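Local coordinates for gamma-glutamyltranspeptidase (Streptomyces lincolnensis, PDB 6J3A), which probably cleaves or transfers gamma-glutamyl-type groups, as an LmbA-like gamma-glutamyltranspeptidase homologue with the N-terminal nucleophile (Ntn) hydrolase fold, at residues A[486-491]-A[496-501]; A[527-532]-A[589-594]; A[603-608]-A[612-617]. One frame throughout, in Å; residues are numbered along the deposited sequence.

Contact 1. Residues A[486-491]-A[496-501]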
loop_
_atom_site.group_PDB
_atom_site.type_symbol
_atom_site.label_atom_id
_atom_site.label_comp_id
_atom_site.label_asym_id
_atom_site.label_seq_id
_atom_site.Cartn_x
_atom_site.Cartn_y
_atom_site.Cartn_z
ATOM N N SER A 486 13.327 13.174 10.560
ATOM C CA SER A 486 12.545 14.125 11.356
ATOM C C SER A 486 11.623 13.412 12.322
ATOM O O SER A 486 11.131 12.309 12.041
ATOM C CB SER A 486 11.678 15.012 10.460
ATOM O OG SER A 486 12.434 15.591 9.412
ATOM N N ILE A 487 11.413 14.047 13.466
ATOM C CA ILE A 487 10.311 13.716 14.353
ATOM C C ILE A 487 9.617 15.028 14.722
ATOM O O ILE A 487 10.271 16.011 15.055
ATOM C CB ILE A 487 10.779 12.917 15.594
ATOM C CG1 ILE A 487 11.094 11.474 15.185
ATOM C CG2 ILE A 487 9.705 12.931 16.683
ATOM C CD1 ILE A 487 11.463 10.536 16.319
ATOM N N ALA A 488 8.291 15.047 14.649
ATOM C CA ALA A 488 7.526 16.246 15.004
ATOM C C ALA A 488 6.713 16.013 16.255
ATOM O O ALA A 488 6.076 14.978 16.403
ATOM C CB ALA A 488 6.624 16.691 13.866
ATOM N N LEU A 489 6.775 16.987 17.157
ATOM C CA LEU A 489 5.932 17.042 18.340
ATOM C C LEU A 489 4.788 18.034 18.125
ATOM O O LEU A 489 4.923 19.002 17.366
ATOM C CB LEU A 489 6.749 17.454 19.569
ATOM C CG LEU A 489 8.173 16.907 19.724
ATOM C CD1 LEU A 489 8.785 17.337 21.048
ATOM C CD2 LEU A 489 8.178 15.394 19.638
ATOM N N ARG A 490 3.663 17.775 18.782
ATOM C CA ARG A 490 2.565 18.740 18.875
ATOM C C ARG A 490 2.297 18.902 20.358
ATOM O O ARG A 490 1.992 17.916 21.031
ATOM C CB ARG A 490 1.325 18.228 18.137
ATOM C CG ARG A 490 0.126 19.160 18.144
ATOM C CD ARG A 490 0.332 20.348 17.224
ATOM N NE ARG A 490 -0.868 21.191 17.157
ATOM C CZ ARG A 490 -1.270 22.056 18.098
ATOM N NH1 ARG A 490 -0.580 22.240 19.228
ATOM N NH2 ARG A 490 -2.389 22.752 17.906
ATOM N N ASP A 491 2.452 20.130 20.865
ATOM C CA ASP A 491 2.320 20.425 22.300
ATOM C C ASP A 491 3.299 19.568 23.140
ATOM O O ASP A 491 2.969 19.087 24.237
ATOM C CB ASP A 491 0.854 20.216 22.741
ATOM C CG ASP A 491 0.318 21.339 23.630
ATOM O OD1 ASP A 491 0.619 22.528 23.395
ATOM O OD2 ASP A 491 -0.455 21.023 24.556
ATOM N N MET A 496 4.507 12.577 14.953
ATOM C CA MET A 496 4.812 12.243 13.552
ATOM C C MET A 496 6.306 11.949 13.404
ATOM O O MET A 496 7.148 12.639 13.981
ATOM C CB MET A 496 4.365 13.374 12.597
ATOM C CG MET A 496 4.463 13.045 11.110
ATOM S SD MET A 496 3.575 14.171 9.992
ATOM C CE MET A 496 4.443 15.705 10.328
ATOM N N ALA A 497 6.616 10.901 12.651
ATOM C CA ALA A 497 7.986 10.487 12.371
ATOM C C ALA A 497 8.055 10.317 10.881
ATOM O O ALA A 497 7.266 9.568 10.305
ATOM C CB ALA A 497 8.307 9.169 13.061
ATOM N N PHE A 498 9.007 10.994 10.259
ATOM C CA PHE A 498 9.039 11.088 8.814
ATOM C C PHE A 498 10.445 11.329 8.263
ATOM O O PHE A 498 11.412 11.534 9.007
ATOM C CB PHE A 498 8.028 12.153 8.337
ATOM C CG PHE A 498 8.295 13.540 8.846
ATOM C CD1 PHE A 498 8.048 13.874 10.171
ATOM C CD2 PHE A 498 8.759 14.533 7.986
ATOM C CE1 PHE A 498 8.279 15.163 10.635
ATOM C CE2 PHE A 498 8.992 15.824 8.443
ATOM C CZ PHE A 498 8.742 16.141 9.768
ATOM N N GLY A 499 10.539 11.241 6.944
ATOM C CA GLY A 499 11.776 11.502 6.230
ATOM C C GLY A 499 11.675 11.183 4.758
ATOM O O GLY A 499 10.609 10.837 4.248
ATOM N N THR A 500 12.801 11.331 4.078
ATOM C CA THR A 500 12.901 11.070 2.648
ATOM C C THR A 500 14.363 11.039 2.251
ATOM O O THR A 500 15.170 11.768 2.824
ATOM C CB THR A 500 12.202 12.154 1.779
ATOM O OG1 THR A 500 12.387 11.861 0.392
ATOM C CG2 THR A 500 12.751 13.555 2.025
ATOM N N PRO A 501 14.711 10.213 1.258
ATOM C CA PRO A 501 15.986 10.404 0.609
ATOM C C PRO A 501 15.908 11.570 -0.373
ATOM O O PRO A 501 14.832 12.132 -0.610
ATOM C CB PRO A 501 16.185 9.091 -0.128
ATOM C CG PRO A 501 14.811 8.698 -0.519
ATOM C CD PRO A 501 13.947 9.119 0.635
#
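The ring of F498 lies against S486 on the neighbouring strand. F498 CB starts 3.1 Å from C590 O, on the strand that flanks 496-499 away from S486. A chi1 of 61° places CG between the backbone N and the carbonyl carbon, which swings the ring back over strand 486-490. S486 CB then sits 3.4 Å from the centroid of the F498 ring and 18° off its normal, the geometry of a CH-pi contact. It is displaced toward the rim, where F498 CZ comes within 3.2 Å of S486 CB. On one side of this point F498 CE2 lies 3.6 Å from S486 OG; on the other, F498 CE1 presents the ring edge to A488 CB at 3.9 Å. The S486 hydroxyl is itself hydrogen-bonded to K272 NZ.

These side chains belong to an antiparallel hairpin in one of the two central sheets of the Ntn-hydrolase alpha-beta-beta-alpha sandwich. Two hydrogen-bonded pairs, S486 with F498 and A488 with M496, bracket the non-hydrogen-bonded pair I487 with A497. The bond from F498 N to S486 O is nearly straight at the hydrogen (175°), although the donor stands above the carbonyl plane. A488 N reaches M496 O at 2.7 Å. The face carrying F498, S486, A488 and M496 is covered by helix 506-519, where F513 meets the F498 ring and F514 touches both A488 and M496. On the reverse face I487 CG1 packs on A497 CB at 4.2 Å, and both residues press on the second sheet: I487 on strand 61-66, A497 on strand 433-436.

Contact 2. Residues A[527-532]-A[589-594]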
loop_
_atom_site.group_PDB
_atom_site.type_symbol
_atom_site.label_atom_id
_atom_site.label_comp_id
_atom_site.label_asym_id
_atom_site.label_seq_id
_atom_site.Cartn_x
_atom_site.Cartn_y
_atom_site.Cartn_z
ATOM N N LEU A 527 -4.387 13.508 10.537
ATOM C CA LEU A 527 -3.482 14.305 9.706
ATOM C C LEU A 527 -3.491 13.809 8.269
ATOM O O LEU A 527 -3.446 12.602 8.036
ATOM C CB LEU A 527 -2.044 14.239 10.236
ATOM C CG LEU A 527 -1.826 14.838 11.623
ATOM C CD1 LEU A 527 -0.457 14.486 12.181
ATOM C CD2 LEU A 527 -2.001 16.343 11.578
ATOM N N ASP A 528 -3.534 14.741 7.318
ATOM C CA ASP A 528 -3.598 14.420 5.896
ATOM C C ASP A 528 -2.183 14.075 5.372
ATOM O O ASP A 528 -1.612 14.785 4.525
ATOM C CB ASP A 528 -4.218 15.598 5.139
ATOM C CG ASP A 528 -4.458 15.302 3.664
ATOM O OD1 ASP A 528 -4.504 14.110 3.280
ATOM O OD2 ASP A 528 -4.601 16.273 2.882
ATOM N N LEU A 529 -1.639 12.969 5.881
ATOM C CA LEU A 529 -0.288 12.537 5.553
ATOM C C LEU A 529 -0.131 12.295 4.054
ATOM O O LEU A 529 0.723 12.913 3.418
ATOM C CB LEU A 529 0.084 11.251 6.312
ATOM C CG LEU A 529 0.074 11.260 7.850
ATOM C CD1 LEU A 529 0.535 9.912 8.403
ATOM C CD2 LEU A 529 0.944 12.380 8.424
ATOM N N GLN A 530 -0.961 11.415 3.495
ATOM C CA GLN A 530 -0.824 11.041 2.081
ATOM C C GLN A 530 -1.163 12.184 1.111
ATOM O O GLN A 530 -0.536 12.304 0.063
ATOM C CB GLN A 530 -1.647 9.791 1.747
ATOM C CG GLN A 530 -1.405 9.224 0.351
ATOM C CD GLN A 530 -0.027 8.617 0.172
ATOM O OE1 GLN A 530 0.393 7.760 0.957
ATOM N NE2 GLN A 530 0.675 9.034 -0.885
ATOM N N GLY A 531 -2.139 13.014 1.458
ATOM C CA GLY A 531 -2.469 14.182 0.645
ATOM C C GLY A 531 -1.308 15.162 0.602
ATOM O O GLY A 531 -1.081 15.829 -0.418
ATOM N N ALA A 532 -0.576 15.246 1.716
ATOM C CA ALA A 532 0.629 16.072 1.796
ATOM C C ALA A 532 1.752 15.488 0.936
ATOM O O ALA A 532 2.424 16.217 0.219
ATOM C CB ALA A 532 1.085 16.227 3.238
ATOM N N LEU A 589 8.885 10.739 0.092
ATOM C CA LEU A 589 8.479 10.874 1.488
ATOM C C LEU A 589 7.974 9.581 2.135
ATOM O O LEU A 589 7.416 8.707 1.468
ATOM C CB LEU A 589 7.453 11.998 1.613
ATOM C CG LEU A 589 8.174 13.350 1.463
ATOM C CD1 LEU A 589 7.320 14.424 0.819
ATOM C CD2 LEU A 589 8.698 13.804 2.819
ATOM N N CYS A 590 8.230 9.475 3.438
ATOM C CA CYS A 590 7.682 8.429 4.297
ATOM C C CYS A 590 7.208 9.093 5.567
ATOM O O CYS A 590 7.848 10.016 6.032
ATOM C CB CYS A 590 8.744 7.408 4.656
ATOM S SG CYS A 590 9.618 6.761 3.236
ATOM N N ALA A 591 6.106 8.614 6.133
ATOM C CA ALA A 591 5.582 9.162 7.384
ATOM C C ALA A 591 4.784 8.116 8.155
ATOM O O ALA A 591 4.065 7.313 7.567
ATOM C CB ALA A 591 4.721 10.392 7.119
ATOM N N VAL A 592 4.953 8.112 9.470
ATOM C CA VAL A 592 4.007 7.472 10.366
ATOM C C VAL A 592 3.610 8.506 11.409
ATOM O O VAL A 592 4.368 9.436 11.679
ATOM C CB VAL A 592 4.581 6.210 11.037
ATOM C CG1 VAL A 592 4.972 5.186 9.987
ATOM C CG2 VAL A 592 5.762 6.539 11.929
ATOM N N ALA A 593 2.426 8.338 11.984
ATOM C CA ALA A 593 1.933 9.246 13.011
ATOM C C ALA A 593 1.086 8.539 14.058
ATOM O O ALA A 593 0.630 7.416 13.878
ATOM C CB ALA A 593 1.148 10.407 12.392
ATOM N N ARG A 594 0.906 9.247 15.159
ATOM C CA ARG A 594 0.058 8.842 16.243
ATOM C C ARG A 594 -0.796 10.064 16.569
ATOM O O ARG A 594 -0.328 11.208 16.494
ATOM C CB ARG A 594 0.909 8.412 17.440
ATOM C CG ARG A 594 0.124 7.754 18.565
ATOM C CD ARG A 594 1.040 7.190 19.643
ATOM N NE ARG A 594 0.340 7.085 20.922
#
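L527 and L529 rest on A591 and A593 where a helix layer of the Ntn-hydrolase sandwich covers its sheet: the start of helix 529-534 lies over strand 590-594. The contact is wholly apolar, and no hydrogen bond joins the two segments. Both alanine methyls point toward the helix, while V592 between them turns to the reverse face and packs on strand 424-428 of the second sheet.

L529 does most of the touching. Its CG is anti to the carbonyl carbon (chi1 -60°), and with CD1 anti to CA the branch drops onto the strand, where L529 CD1 lies 4.1 Å from A593 CB. The same methyl is 4.4 Å from A591 CB, so it sits between two successive alanines of this face. The other branch leads away along the sheet, L529 CD2 packing against M496 SD on the next strand. L527 adds a looser touch, its CD1 4.4 Å from A593 CB, approaching that methyl roughly at right angles to L529. Small alanine side chains let the helix start come close, as the 7.0 Å between L529 CA and A591 CA indicates.

The turn that delivers the two leucines is centred on D528, the N-cap residue, whose OD2 makes a salt bridge with R520 NE. Its other oxygen, D528 OD1, accepts a weak, bent capping bond from G531 N at 3.2 Å (129° at the hydrogen).

Contact 3. Residues A[603-608]-A[612-617]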
loop_
_atom_site.group_PDB
_atom_site.type_symbol
_atom_site.label_atom_id
_atom_site.label_comp_id
_atom_site.label_asym_id
_atom_site.label_seq_id
_atom_site.Cartn_x
_atom_site.Cartn_y
_atom_site.Cartn_z
ATOM N N ALA A 603 -0.238 6.125 8.759
ATOM C CA ALA A 603 0.921 6.021 7.868
ATOM C C ALA A 603 0.565 6.395 6.457
ATOM O O ALA A 603 -0.547 6.144 6.002
ATOM C CB ALA A 603 1.487 4.620 7.877
ATOM N N ALA A 604 1.529 6.995 5.775
ATOM C CA ALA A 604 1.432 7.291 4.358
ATOM C C ALA A 604 2.792 7.018 3.711
ATOM O O ALA A 604 3.786 6.785 4.405
ATOM C CB ALA A 604 0.993 8.726 4.131
ATOM N N ALA A 605 2.812 7.012 2.383
ATOM C CA ALA A 605 4.049 6.802 1.638
ATOM C C ALA A 605 3.962 7.333 0.217
ATOM O O ALA A 605 2.897 7.364 -0.394
ATOM C CB ALA A 605 4.433 5.330 1.625
ATOM N N ASN A 606 5.127 7.716 -0.291
ATOM C CA ASN A 606 5.281 8.290 -1.622
ATOM C C ASN A 606 4.972 7.289 -2.737
ATOM O O ASN A 606 5.462 6.160 -2.691
ATOM C CB ASN A 606 6.709 8.807 -1.786
ATOM C CG ASN A 606 7.063 9.078 -3.229
ATOM O OD1 ASN A 606 6.532 10.004 -3.854
ATOM N ND2 ASN A 606 7.946 8.255 -3.777
ATOM N N PRO A 607 4.172 7.709 -3.742
ATOM C CA PRO A 607 3.865 6.841 -4.869
ATOM C C PRO A 607 4.843 6.941 -6.051
ATOM O O PRO A 607 4.816 6.084 -6.935
ATOM C CB PRO A 607 2.486 7.332 -5.288
ATOM C CG PRO A 607 2.567 8.799 -5.059
ATOM C CD PRO A 607 3.455 8.995 -3.864
ATOM N N ARG A 608 5.687 7.969 -6.057
ATOM C CA ARG A 608 6.567 8.252 -7.181
ATOM C C ARG A 608 7.655 7.187 -7.247
ATOM O O ARG A 608 8.320 6.933 -6.246
ATOM C CB ARG A 608 7.207 9.633 -7.040
ATOM C CG ARG A 608 6.238 10.795 -6.884
ATOM C CD ARG A 608 6.970 12.043 -6.431
ATOM N NE ARG A 608 6.075 13.178 -6.217
ATOM C CZ ARG A 608 5.304 13.364 -5.147
ATOM N NH1 ARG A 608 5.284 12.480 -4.146
ATOM N NH2 ARG A 608 4.545 14.454 -5.073
ATOM N N GLY A 612 8.140 3.120 -2.826
ATOM C CA GLY A 612 7.785 3.525 -1.476
ATOM C C GLY A 612 6.415 2.982 -1.106
ATOM O O GLY A 612 5.503 2.912 -1.951
ATOM N N TYR A 613 6.262 2.570 0.149
ATOM C CA TYR A 613 5.035 1.898 0.563
ATOM C C TYR A 613 4.880 1.904 2.078
ATOM O O TYR A 613 5.858 1.675 2.809
ATOM C CB TYR A 613 5.001 0.455 0.016
ATOM C CG TYR A 613 3.605 -0.050 -0.322
ATOM C CD1 TYR A 613 2.825 0.573 -1.320
ATOM C CD2 TYR A 613 3.068 -1.162 0.337
ATOM C CE1 TYR A 613 1.542 0.104 -1.637
ATOM C CE2 TYR A 613 1.793 -1.643 0.031
ATOM C CZ TYR A 613 1.027 -1.017 -0.952
ATOM O OH TYR A 613 -0.237 -1.507 -1.234
ATOM N N ALA A 614 3.650 2.185 2.521
ATOM C CA ALA A 614 3.268 2.087 3.926
ATOM C C ALA A 614 2.470 0.805 4.196
ATOM O O ALA A 614 1.701 0.350 3.340
ATOM C CB ALA A 614 2.460 3.307 4.342
ATOM N N VAL A 615 2.670 0.219 5.376
ATOM C CA VAL A 615 1.839 -0.905 5.834
ATOM C C VAL A 615 1.522 -0.768 7.316
ATOM O O VAL A 615 2.342 -0.270 8.089
ATOM C CB VAL A 615 2.472 -2.304 5.561
ATOM C CG1 VAL A 615 2.870 -2.434 4.101
ATOM C CG2 VAL A 615 3.678 -2.596 6.449
ATOM N N GLY A 616 0.337 -1.220 7.703
ATOM C CA GLY A 616 -0.005 -1.351 9.113
ATOM C C GLY A 616 -1.464 -1.643 9.349
ATOM O O GLY A 616 -2.231 -1.840 8.395
ATOM N N ARG A 617 -1.844 -1.673 10.627
ATOM C CA ARG A 617 -3.203 -2.065 11.024
ATOM C C ARG A 617 -3.523 -1.752 12.486
ATOM O O ARG A 617 -2.676 -1.248 13.221
ATOM C CB ARG A 617 -3.429 -3.563 10.755
ATOM C CG ARG A 617 -2.570 -4.483 11.596
ATOM C CD ARG A 617 -2.993 -5.929 11.447
ATOM N NE ARG A 617 -2.257 -6.787 12.379
ATOM C CZ ARG A 617 -2.621 -7.074 13.632
ATOM N NH1 ARG A 617 -3.757 -6.606 14.154
ATOM N NH2 ARG A 617 -1.849 -7.860 14.380
HETATM O O HOH W 1 6.815 4.950 -4.467
#
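A603 and A605 face A614 through their methyl groups, and this apolar packing is the main link between the segments. A614 CB is 3.9 Å from A603 CB and also 3.9 Å from A605 CB, so it settles between them, over the intervening peptide. A605 CB presses on the opposing backbone, 3.4 Å from A614 N. The strands run nearly antiparallel (159°), yet no hydrogen bond joins them: they belong to the two facing sheets of the sandwich, and the short alanine side chains accompany an axis separation of 5.3 Å.

Polar interactions gather at the turn end. N606 O and G612 O, both acceptors, stand 3.3 Å apart, and G612 O is satisfied by R5 NH2. A water accepts a weak bond from G612 N and lies close to R608 O. N606 OD1 takes two donors: R608 N at 3.1 Å, from well above the carbonyl plane, closes an Asx turn, whereas R608 NH1 comes in that plane at 2.8 Å. The guanidinium is held by a salt bridge from R608 NE to E560.

A604 packs beneath helix 529-534 and V615 against helix 20-31. The Y613 ring meets Y613 of the second subunit almost in parallel and its hydroxyl bonds A614 O there, placing strand 613-616 at the dimer interface. Strand 603-605 pairs with 590-594 (A604 with A591), and 613-616 with 13-17 (Y613 with S17).

Overall arrangement
Along the chain the three contacts follow in series, none enclosing or crossing another. Contact 1 closes first, a tight hairpin with four residues between its segments. After helix 506-519, contact 2 brings 527-532 and 589-594 together across 56 residues that include helix 565-573. Contact 3 then spans three residues near the C terminus. Strands 486-490, 493-499, 590-594 and 601-605 lie side by side in one sheet, and backbone bonds join contact 1 to contact 2 (A497 with V592) and contact 2 to contact 3 (L589 with N606). Contact 2 adds the helix layer to this sheet; contact 3 carries the chain across to the second.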